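Local coordinates for D-isomer specific 2-hydroxyacid dehydrogenase NAD-binding (PDB 4XA8), which probably acts as an NAD(P)-dependent oxidoreductase of the D-isomer specific 2-hydroxyacid dehydrogenase family, at residues T96-P101 and R291-Q296. Sequence-based numbering, arbitrary orientation.
Sequences TRLSDP and RTAAPQ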
ATOM      1  N   THR A  96     -23.468  16.719 -16.546  1.00 46.31           N
ATOM      2  CA  THR A  96     -22.207  16.152 -16.950  1.00 47.38           C
ATOM      3  C   THR A  96     -21.507  15.545 -15.742  1.00 47.73           C
ATOM      4  O   THR A  96     -21.819  15.875 -14.577  1.00 45.13           O
ATOM      5  CB  THR A  96     -21.310  17.220 -17.580  1.00 45.41           C
ATOM      6  OG1 THR A  96     -21.229  18.344 -16.697  1.00 42.24           O
ATOM      7  CG2 THR A  96     -21.856  17.651 -18.927  1.00 46.07           C
ATOM      8  N   ARG A  97     -20.594  14.640 -16.046  1.00 48.95           N
ATOM      9  CA  ARG A  97     -19.684  14.086 -15.071  1.00 50.99           C
ATOM     10  C   ARG A  97     -18.279  14.511 -15.501  1.00 49.35           C
ATOM     11  O   ARG A  97     -18.078  15.017 -16.615  1.00 48.62           O
ATOM     12  CB  ARG A  97     -19.835  12.566 -14.985  1.00 56.55           C
ATOM     13  CG  ARG A  97     -18.998  11.791 -15.990  1.00 62.62           C
ATOM     14  CD  ARG A  97     -19.542  10.392 -16.243  1.00 69.81           C
ATOM     15  NE  ARG A  97     -18.862   9.816 -17.395  1.00 75.43           N
ATOM     16  CZ  ARG A  97     -19.098  10.147 -18.668  1.00 79.89           C
ATOM     17  NH1 ARG A  97     -20.015  11.061 -18.988  1.00 81.24           N
ATOM     18  NH2 ARG A  97     -18.414   9.557 -19.641  1.00 83.82           N
ATOM     19  N   LEU A  98     -17.322  14.345 -14.607  1.00 48.46           N
ATOM     20  CA  LEU A  98     -15.952  14.638 -14.936  1.00 49.89           C
ATOM     21  C   LEU A  98     -15.346  13.394 -15.591  1.00 54.78           C
ATOM     22  O   LEU A  98     -15.632  12.261 -15.208  1.00 57.40           O
ATOM     23  CB  LEU A  98     -15.159  15.027 -13.707  1.00 49.21           C
ATOM     24  CG  LEU A  98     -15.811  16.107 -12.843  1.00 47.29           C
ATOM     25  CD1 LEU A  98     -15.049  16.190 -11.527  1.00 46.29           C
ATOM     26  CD2 LEU A  98     -15.888  17.437 -13.585  1.00 44.95           C
ATOM     27  N   SER A  99     -14.547  13.619 -16.614  1.00 57.68           N
ATOM     28  CA  SER A  99     -13.849  12.549 -17.287  1.00 62.75           C
ATOM     29  C   SER A  99     -12.388  12.799 -16.977  1.00 64.42           C
ATOM     30  O   SER A  99     -11.783  13.708 -17.533  1.00 65.60           O
ATOM     31  CB  SER A  99     -14.144  12.616 -18.787  1.00 65.16           C
ATOM     32  OG  SER A  99     -13.355  11.709 -19.539  1.00 71.88           O
ATOM     33  N   ASP A 100     -11.840  12.052 -16.028  1.00 54.00           N
ATOM     34  CA  ASP A 100     -10.449  12.222 -15.680  1.00 55.44           C
ATOM     35  C   ASP A 100      -9.785  10.940 -16.121  1.00 53.22           C
ATOM     36  O   ASP A 100      -9.936   9.893 -15.467  1.00 49.49           O
ATOM     37  CB  ASP A 100     -10.240  12.473 -14.186  1.00 59.65           C
ATOM     38  CG  ASP A 100      -8.768  12.658 -13.844  1.00 65.40           C
ATOM     39  OD1 ASP A 100      -8.010  11.682 -14.026  1.00 64.78           O
ATOM     40  OD2 ASP A 100      -8.369  13.783 -13.448  1.00 69.96           O
ATOM     41  N   PRO A 101      -9.058  11.017 -17.242  1.00 52.94           N
ATOM     42  CA  PRO A 101      -8.503   9.871 -17.918  1.00 53.14           C
ATOM     43  C   PRO A 101      -7.649   8.981 -17.066  1.00 49.72           C
ATOM     44  O   PRO A 101      -7.425   7.863 -17.469  1.00 54.78           O
ATOM     45  CB  PRO A 101      -7.633  10.509 -19.004  1.00 54.25           C
ATOM     46  CG  PRO A 101      -8.411  11.692 -19.373  1.00 57.36           C
ATOM     47  CD  PRO A 101      -8.968  12.217 -18.089  1.00 55.48           C
ATOM     48  N   ARG A 291      -7.181  20.807 -10.602  1.00 34.13           N
ATOM     49  CA  ARG A 291      -6.307  21.313 -11.652  1.00 38.08           C
ATOM     50  C   ARG A 291      -6.586  20.598 -12.982  1.00 38.63           C
ATOM     51  O   ARG A 291      -6.607  21.226 -14.034  1.00 39.73           O
ATOM     52  CB  ARG A 291      -4.834  21.159 -11.224  1.00 42.31           C
ATOM     53  CG  ARG A 291      -3.818  21.820 -12.135  1.00 49.21           C
ATOM     54  CD  ARG A 291      -2.424  21.780 -11.526  1.00 54.80           C
ATOM     55  NE  ARG A 291      -2.137  20.473 -10.936  1.00 57.43           N
ATOM     56  CZ  ARG A 291      -1.845  19.365 -11.621  1.00 63.60           C
ATOM     57  NH1 ARG A 291      -1.765  19.376 -12.951  1.00 65.21           N
ATOM     58  NH2 ARG A 291      -1.605  18.229 -10.960  1.00 70.34           N
ATOM     59  N   THR A 292      -6.828  19.296 -12.936  1.00 37.60           N
ATOM     60  CA  THR A 292      -6.989  18.516 -14.147  1.00 39.12           C
ATOM     61  C   THR A 292      -8.433  18.449 -14.616  1.00 39.83           C
ATOM     62  O   THR A 292      -8.685  18.195 -15.801  1.00 40.16           O
ATOM     63  CB  THR A 292      -6.364  17.122 -13.973  1.00 42.76           C
ATOM     64  OG1 THR A 292      -6.999  16.398 -12.925  1.00 45.60           O
ATOM     65  CG2 THR A 292      -4.905  17.264 -13.612  1.00 44.30           C
ATOM     66  N   ALA A 293      -9.390  18.715 -13.719  1.00 34.00           N
ATOM     67  CA  ALA A 293     -10.822  18.745 -14.116  1.00 35.08           C
ATOM     68  C   ALA A 293     -11.355  20.143 -14.546  1.00 32.32           C
ATOM     69  O   ALA A 293     -12.279  20.250 -15.341  1.00 33.12           O
ATOM     70  CB  ALA A 293     -11.681  18.133 -12.995  1.00 33.63           C
ATOM     71  N   ALA A 294     -10.745  21.221 -14.046  1.00 33.58           N
ATOM     72  CA  ALA A 294     -11.239  22.593 -14.297  1.00 34.16           C
ATOM     73  C   ALA A 294     -11.354  22.964 -15.770  1.00 34.90           C
ATOM     74  O   ALA A 294     -12.313  23.640 -16.152  1.00 35.87           O
ATOM     75  CB  ALA A 294     -10.355  23.606 -13.588  1.00 36.84           C
ATOM     76  N   PRO A 295     -10.382  22.539 -16.610  1.00 37.53           N
ATOM     77  CA  PRO A 295     -10.431  22.875 -18.035  1.00 39.37           C
ATOM     78  C   PRO A 295     -11.657  22.374 -18.759  1.00 39.77           C
ATOM     79  O   PRO A 295     -12.273  23.158 -19.486  1.00 41.70           O
ATOM     80  CB  PRO A 295      -9.154  22.224 -18.590  1.00 41.39           C
ATOM     81  CG  PRO A 295      -8.216  22.283 -17.443  1.00 40.78           C
ATOM     82  CD  PRO A 295      -9.069  21.956 -16.257  1.00 37.87           C
ATOM     83  N   GLN A 296     -12.050  21.115 -18.534  1.00 41.13           N
ATOM     84  CA  GLN A 296     -13.253  20.556 -19.181  1.00 40.76           C
ATOM     85  C   GLN A 296     -14.542  21.216 -18.670  1.00 38.02           C
ATOM     86  O   GLN A 296     -15.500  21.353 -19.432  1.00 36.36           O
ATOM     87  CB  GLN A 296     -13.318  19.011 -19.112  1.00 43.85           C
ATOM     88  CG  GLN A 296     -13.644  18.428 -17.732  1.00 47.56           C
ATOM     89  CD  GLN A 296     -13.420  16.915 -17.591  1.00 49.91           C
ATOM     90  OE1 GLN A 296     -14.336  16.187 -17.232  1.00 48.46           O
ATOM     91  NE2 GLN A 296     -12.187  16.448 -17.841  1.00 50.91           N
TER
HETATM   92  O   HOH W   1     -16.862  17.135 -17.540  1.00 38.97           O
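Strand 95-97, at the sheet edge, runs on into extended residues 98-100, which pass the first turns of helix 290-306, with the CA atoms of Leu98 and Ala293 6.6 Å apart. The helix is kinked here, for Pro295 has no N-H to offer and Gln296 N also misses its helical partner. Gln296 carries the contact: its CG stands between the backbone N and the carbonyl carbon (chi1 73°), and the extended chain lays the amide against Ser99. Ser99 N donates to a lone pair of Gln296 OE1 at 2.6 Å, almost straight, while Gln296 NE2 points an N-H straight at Ser99 O (2.8 Å), which lies in the Gln296 amide plane; NE2 stands above the Ser99 carbonyl plane, not along a lone pair. A water donates to both Gln296 OE1 and Arg97 O. An alanine at Gln296 would remove both amide bonds and probably loosen the loop at Ser99. Thr292 OG1 donates to Asp100 OD2 at 3.0 Å, and Leu98 CD1 rests on Ala293 CB. This grip brings the last helix back onto the flavodoxin-like, probably substrate-binding domain, built from both chain ends; Arg97 here binds NADPH, though none is bound to this chain.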